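Local coordinates for acyl-CoA dehydrogenase (Bacillus anthracis, PDB 3OWA), which probably catalyses the FAD-dependent alpha,beta-dehydrogenation of acyl-CoA thioesters to trans-2-enoyl-CoA products, at residues Y462-A467 / Y504-A509; Y531-C536 / I579-E584. One frame throughout, in Å; residues are numbered along the deposited sequence.

Contact 1: residues Y462-A467 / Y504-A509; sequences YLVNNA and YAMESA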
loop_
_atom_site.group_PDB
_atom_site.type_symbol
_atom_site.label_atom_id
_atom_site.label_comp_id
_atom_site.label_asym_id
_atom_site.label_seq_id
_atom_site.Cartn_x
_atom_site.Cartn_y
_atom_site.Cartn_z
ATOM N N TYR A 462 -9.033 -22.200 -20.124
ATOM C CA TYR A 462 -7.797 -22.931 -20.303
ATOM C C TYR A 462 -6.777 -22.567 -19.204
ATOM O O TYR A 462 -6.156 -23.442 -18.601
ATOM C CB TYR A 462 -7.259 -22.691 -21.729
ATOM C CG TYR A 462 -5.926 -23.335 -21.995
ATOM C CD1 TYR A 462 -5.836 -24.673 -22.392
ATOM C CD2 TYR A 462 -4.748 -22.615 -21.818
ATOM C CE1 TYR A 462 -4.586 -25.265 -22.616
ATOM C CE2 TYR A 462 -3.513 -23.193 -22.026
ATOM C CZ TYR A 462 -3.433 -24.506 -22.423
ATOM O OH TYR A 462 -2.186 -25.039 -22.632
ATOM N N LEU A 463 -6.619 -21.279 -18.924
ATOM C CA LEU A 463 -5.693 -20.861 -17.873
ATOM C C LEU A 463 -6.120 -21.337 -16.481
ATOM O O LEU A 463 -5.279 -21.749 -15.661
ATOM C CB LEU A 463 -5.498 -19.341 -17.886
ATOM C CG LEU A 463 -5.002 -18.764 -19.210
ATOM C CD1 LEU A 463 -5.055 -17.267 -19.154
ATOM C CD2 LEU A 463 -3.594 -19.247 -19.515
ATOM N N VAL A 464 -7.427 -21.312 -16.230
ATOM C CA VAL A 464 -7.962 -21.760 -14.952
ATOM C C VAL A 464 -7.606 -23.241 -14.718
ATOM O O VAL A 464 -7.089 -23.611 -13.641
ATOM C CB VAL A 464 -9.502 -21.502 -14.886
ATOM C CG1 VAL A 464 -10.176 -22.420 -13.885
ATOM C CG2 VAL A 464 -9.775 -20.029 -14.558
ATOM N N ASN A 465 -7.868 -24.073 -15.733
ATOM C CA ASN A 465 -7.490 -25.491 -15.702
ATOM C C ASN A 465 -5.990 -25.710 -15.469
ATOM O O ASN A 465 -5.588 -26.519 -14.618
ATOM C CB ASN A 465 -7.944 -26.218 -16.980
ATOM C CG ASN A 465 -9.210 -27.023 -16.774
ATOM O OD1 ASN A 465 -9.212 -28.016 -16.035
ATOM N ND2 ASN A 465 -10.302 -26.614 -17.437
ATOM N N ASN A 466 -5.165 -24.980 -16.200
ATOM C CA ASN A 466 -3.721 -25.136 -16.043
ATOM C C ASN A 466 -3.203 -24.618 -14.702
ATOM O O ASN A 466 -2.229 -25.153 -14.160
ATOM C CB ASN A 466 -2.972 -24.502 -17.215
ATOM C CG ASN A 466 -3.026 -25.373 -18.499
ATOM O OD1 ASN A 466 -2.297 -25.119 -19.464
ATOM N ND2 ASN A 466 -3.881 -26.388 -18.502
ATOM N N ALA A 467 -3.867 -23.585 -14.170
ATOM C CA ALA A 467 -3.528 -23.034 -12.850
ATOM C C ALA A 467 -3.724 -24.088 -11.771
ATOM O O ALA A 467 -2.903 -24.191 -10.847
ATOM C CB ALA A 467 -4.361 -21.767 -12.532
ATOM N N TYR A 504 -8.706 -19.377 -7.291
ATOM C CA TYR A 504 -10.086 -19.214 -6.822
ATOM C C TYR A 504 -10.744 -17.936 -7.359
ATOM O O TYR A 504 -11.900 -17.947 -7.787
ATOM C CB TYR A 504 -10.142 -19.241 -5.272
ATOM C CG TYR A 504 -11.530 -19.338 -4.683
ATOM C CD1 TYR A 504 -12.395 -20.381 -5.047
ATOM C CD2 TYR A 504 -11.986 -18.396 -3.770
ATOM C CE1 TYR A 504 -13.675 -20.485 -4.513
ATOM C CE2 TYR A 504 -13.264 -18.489 -3.218
ATOM C CZ TYR A 504 -14.105 -19.545 -3.600
ATOM O OH TYR A 504 -15.373 -19.632 -3.064
ATOM N N ALA A 505 -10.021 -16.833 -7.327
ATOM C CA ALA A 505 -10.560 -15.592 -7.883
ATOM C C ALA A 505 -10.756 -15.688 -9.415
ATOM O O ALA A 505 -11.794 -15.256 -9.946
ATOM C CB ALA A 505 -9.640 -14.423 -7.530
HETATM N N MSE A 506 -9.772 -16.252 -10.109
HETATM C CA MSE A 506 -9.853 -16.445 -11.577
HETATM C C MSE A 506 -11.040 -17.296 -11.955
HETATM O O MSE A 506 -11.820 -16.920 -12.815
HETATM C CB MSE A 506 -8.602 -17.135 -12.111
HETATM C CG MSE A 506 -7.378 -16.269 -12.173
HETATM SE SE MSE A 506 -5.877 -17.335 -12.749
HETATM C CE MSE A 506 -6.468 -17.782 -14.533
ATOM N N GLU A 507 -11.170 -18.460 -11.326
ATOM C CA GLU A 507 -12.286 -19.369 -11.627
ATOM C C GLU A 507 -13.647 -18.741 -11.317
ATOM O O GLU A 507 -14.608 -18.901 -12.075
ATOM C CB GLU A 507 -12.114 -20.690 -10.872
ATOM C CG GLU A 507 -13.219 -21.710 -11.150
ATOM C CD GLU A 507 -13.105 -23.007 -10.316
ATOM O OE1 GLU A 507 -13.149 -24.106 -10.916
ATOM O OE2 GLU A 507 -12.983 -22.943 -9.065
ATOM N N SER A 508 -13.734 -18.030 -10.193
ATOM C CA SER A 508 -14.970 -17.335 -9.805
ATOM C C SER A 508 -15.378 -16.308 -10.850
ATOM O O SER A 508 -16.559 -16.227 -11.209
ATOM C CB SER A 508 -14.835 -16.656 -8.437
ATOM O OG SER A 508 -14.581 -17.586 -7.393
ATOM N N ALA A 509 -14.408 -15.523 -11.322
ATOM C CA ALA A 509 -14.645 -14.560 -12.381
ATOM C C ALA A 509 -15.065 -15.266 -13.692
ATOM O O ALA A 509 -16.032 -14.844 -14.346
ATOM C CB ALA A 509 -13.415 -13.651 -12.598
#

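Contact 2: residues Y531-C536 / I579-E584; sequences YTEVFC and IPKKRE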
loop_
_atom_site.group_PDB
_atom_site.type_symbol
_atom_site.label_atom_id
_atom_site.label_comp_id
_atom_site.label_asym_id
_atom_site.label_seq_id
_atom_site.Cartn_x
_atom_site.Cartn_y
_atom_site.Cartn_z
ATOM N N TYR A 531 -13.323 -7.659 -17.811
ATOM C CA TYR A 531 -12.742 -7.798 -16.465
ATOM C C TYR A 531 -12.045 -9.137 -16.392
ATOM O O TYR A 531 -10.935 -9.232 -15.904
ATOM C CB TYR A 531 -13.815 -7.793 -15.361
ATOM C CG TYR A 531 -14.542 -6.495 -15.080
ATOM C CD1 TYR A 531 -13.890 -5.265 -15.186
ATOM C CD2 TYR A 531 -15.874 -6.508 -14.667
ATOM C CE1 TYR A 531 -14.545 -4.086 -14.889
ATOM C CE2 TYR A 531 -16.552 -5.313 -14.364
ATOM C CZ TYR A 531 -15.879 -4.107 -14.510
ATOM O OH TYR A 531 -16.508 -2.914 -14.246
ATOM N N THR A 532 -12.733 -10.169 -16.891
ATOM C CA THR A 532 -12.258 -11.551 -16.831
ATOM C C THR A 532 -10.972 -11.795 -17.613
ATOM O O THR A 532 -10.040 -12.413 -17.073
ATOM C CB THR A 532 -13.378 -12.529 -17.266
ATOM O OG1 THR A 532 -14.484 -12.342 -16.385
ATOM C CG2 THR A 532 -12.924 -13.981 -17.159
ATOM N N GLU A 533 -10.910 -11.305 -18.859
ATOM C CA GLU A 533 -9.703 -11.438 -19.691
ATOM C C GLU A 533 -8.485 -10.786 -19.052
ATOM O O GLU A 533 -7.395 -11.371 -18.978
ATOM C CB GLU A 533 -9.949 -10.807 -21.063
ATOM C CG GLU A 533 -10.837 -11.678 -21.944
ATOM C CD GLU A 533 -11.347 -10.965 -23.181
ATOM O OE1 GLU A 533 -11.350 -9.707 -23.219
ATOM O OE2 GLU A 533 -11.744 -11.677 -24.129
ATOM N N VAL A 534 -8.704 -9.568 -18.573
ATOM C CA VAL A 534 -7.657 -8.734 -18.035
ATOM C C VAL A 534 -7.189 -9.300 -16.677
ATOM O O VAL A 534 -5.989 -9.441 -16.453
ATOM C CB VAL A 534 -8.199 -7.270 -17.918
ATOM C CG1 VAL A 534 -7.530 -6.513 -16.824
ATOM C CG2 VAL A 534 -8.082 -6.552 -19.296
ATOM N N PHE A 535 -8.129 -9.651 -15.802
ATOM C CA PHE A 535 -7.746 -10.163 -14.481
ATOM C C PHE A 535 -7.018 -11.515 -14.624
ATOM O O PHE A 535 -5.988 -11.751 -13.980
ATOM C CB PHE A 535 -8.952 -10.313 -13.526
ATOM C CG PHE A 535 -8.596 -10.975 -12.221
ATOM C CD1 PHE A 535 -8.013 -10.243 -11.207
ATOM C CD2 PHE A 535 -8.771 -12.348 -12.037
ATOM C CE1 PHE A 535 -7.635 -10.847 -10.006
ATOM C CE2 PHE A 535 -8.407 -12.977 -10.860
ATOM C CZ PHE A 535 -7.854 -12.215 -9.818
ATOM N N CYS A 536 -7.577 -12.389 -15.452
ATOM C CA CYS A 536 -6.994 -13.719 -15.652
ATOM C C CYS A 536 -5.565 -13.684 -16.162
ATOM O O CYS A 536 -4.693 -14.377 -15.632
ATOM C CB CYS A 536 -7.868 -14.572 -16.554
ATOM S SG CYS A 536 -9.217 -15.280 -15.616
ATOM N N ILE A 579 -4.075 -3.409 -22.912
ATOM C CA ILE A 579 -4.062 -1.963 -22.839
ATOM C C ILE A 579 -5.362 -1.374 -23.412
ATOM O O ILE A 579 -6.044 -0.618 -22.697
ATOM C CB ILE A 579 -2.724 -1.329 -23.346
ATOM C CG1 ILE A 579 -1.596 -1.621 -22.339
ATOM C CG2 ILE A 579 -2.864 0.164 -23.520
ATOM C CD1 ILE A 579 -0.183 -1.268 -22.835
ATOM N N PRO A 580 -5.761 -1.771 -24.650
ATOM C CA PRO A 580 -7.056 -1.286 -25.152
ATOM C C PRO A 580 -8.273 -1.833 -24.373
ATOM O O PRO A 580 -9.325 -1.179 -24.318
ATOM C CB PRO A 580 -7.099 -1.781 -26.623
ATOM C CG PRO A 580 -5.690 -2.083 -26.979
ATOM C CD PRO A 580 -5.007 -2.503 -25.689
ATOM N N LYS A 581 -8.150 -3.037 -23.819
ATOM C CA LYS A 581 -9.208 -3.591 -23.005
ATOM C C LYS A 581 -9.437 -2.780 -21.725
ATOM O O LYS A 581 -10.582 -2.584 -21.301
ATOM C CB LYS A 581 -8.923 -5.063 -22.691
ATOM C CG LYS A 581 -8.892 -5.939 -23.953
ATOM C CD LYS A 581 -8.743 -7.413 -23.655
ATOM C CE LYS A 581 -8.929 -8.274 -24.926
ATOM N NZ LYS A 581 -10.294 -8.086 -25.540
ATOM N N LYS A 582 -8.349 -2.301 -21.117
ATOM C CA LYS A 582 -8.470 -1.520 -19.879
ATOM C C LYS A 582 -9.091 -0.176 -20.214
ATOM O O LYS A 582 -9.865 0.354 -19.441
ATOM C CB LYS A 582 -7.121 -1.372 -19.165
ATOM C CG LYS A 582 -6.672 -2.655 -18.496
ATOM C CD LYS A 582 -5.298 -2.523 -17.853
ATOM C CE LYS A 582 -4.862 -3.868 -17.277
ATOM N NZ LYS A 582 -3.668 -3.781 -16.392
ATOM N N ARG A 583 -8.785 0.359 -21.396
ATOM C CA ARG A 583 -9.393 1.623 -21.821
ATOM C C ARG A 583 -10.870 1.425 -22.055
ATOM O O ARG A 583 -11.675 2.305 -21.770
ATOM C CB ARG A 583 -8.744 2.172 -23.099
ATOM C CG ARG A 583 -7.277 2.563 -22.895
ATOM C CD ARG A 583 -6.694 3.101 -24.195
ATOM N NE ARG A 583 -5.344 3.654 -24.018
ATOM C CZ ARG A 583 -4.766 4.432 -24.938
ATOM N NH1 ARG A 583 -5.445 4.753 -26.046
ATOM N NH2 ARG A 583 -3.542 4.917 -24.744
ATOM N N GLU A 584 -11.230 0.271 -22.591
ATOM C CA GLU A 584 -12.641 -0.049 -22.787
ATOM C C GLU A 584 -13.369 -0.233 -21.440
ATOM O O GLU A 584 -14.462 0.306 -21.238
ATOM C CB GLU A 584 -12.776 -1.296 -23.646
ATOM C CG GLU A 584 -14.159 -1.464 -24.231
ATOM C CD GLU A 584 -14.243 -2.546 -25.324
ATOM O OE1 GLU A 584 -13.185 -3.014 -25.818
ATOM O OE2 GLU A 584 -15.382 -2.935 -25.658
#

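Contact 1: residues Y462-A467 / Y504-A509
The carboxylate of E507, carried on an extended chain that crosses V464 at nearly a right angle, is gripped at both oxygens: OE2 pairs with R327 and OE1 with K468, one turn beyond V464 on the partner helix. The setting is an antiparallel pair of helices in the all-helical C-terminal part of the acyl-CoA dehydrogenase fold, their local axes 9.7 Å apart and their directions at 149°. The Y504 ring, the other flat side chain of 504-509, takes no part in this meeting and packs instead against helices 305-336 and 358-383; S508 OG sits over the centre of one face, 4.1 Å above its plane. F17 meets this ring with the planes at about 40°, and Y504 OH is hydrogen-bonded to T328 OG1.

Across the interface itself the meeting is apolar, and no hydrogen bond links the two segments. V464 is compact and branched at CB, so it can present both methyls to the opposite helix: CG2 lies against the backbone, 3.9 Å from E507 N, while CG1 touches the side chain at E507 CB, 4.0 Å. The same CG2 reaches M506 CB at 4.0 Å. M506, a selenomethionine here, suits its place because its flexible chain can fold: after an extended stretch it turns about the CG-SE bond (chi3 65°), bringing CE to 3.8 Å from L463 CB. F535 of helix 526-554 packs against M506 as well.

E507 is buried at this seam, and its two basic partners probably keep its carboxylate ionised; they tie helix 490-520 to helices 305-336 and 458-482. R327 also bonds to S508 OG. That hydroxyl in turn donates to Y504 O at 2.7 Å, approaching from the face of the carbonyl plane opposite to the one used by S508 N.

Contact 2: residues Y531-C536 / I579-E584
V534 and K581 run past each other in opposite directions, with V534 CG2 against K581 CB at 3.8 Å, whereas E533 and K581 stand roughly perpendicular. Of the two methyls of V534, CG1 takes the other lysine, meeting K582 CE at 3.8 Å on a slant. A short branched residue fits here, one methyl on each of two long chains, whose methylenes do the packing and whose ammonium groups go to acids.

K581 is straight until its last bond, where a bend (chi4 -60°) turns NZ to E533. The resulting salt bridge uses one oxygen: NZ donates to OE1 at 3.0 Å, coming from above the carboxylate plane, 38° out of it. Both residues are partly exposed, which suits a charged pair bordering the valine. K582, extended throughout, carries its NZ to E538 and N313.

The contact joins helix 526-554 to the C-terminal helix 578-592, with N-to-C directions 135° apart and local axes 10.0 Å apart. E533 also touches Q460 of helix 458-482, K582 packs on A312 of helix 305-336, and on helix 578-592 R583 bridges to E491 of the second subunit.

Overall arrangement
The two contacts follow one another along the chain, contact 1 closing before contact 2 opens, with their centres about 16 Å apart on the same side of the chain's centre. Each pairs helices of the C-terminal helical region: 458-482 with 490-520, then 526-554 with 578-592. The middle two are consecutive in sequence and pack directly, so the contacts touch: A505 CB lies 3.6 Å from F535 CZ, and M506 CE 3.9 Å from C536 SG. Helix 526-554 thus takes part in contact 2 while lining contact 1, and helix 305-336 borders both. Packing therefore runs continuously from the buried contact 1 to contact 2, where the last helix reaches the second subunit.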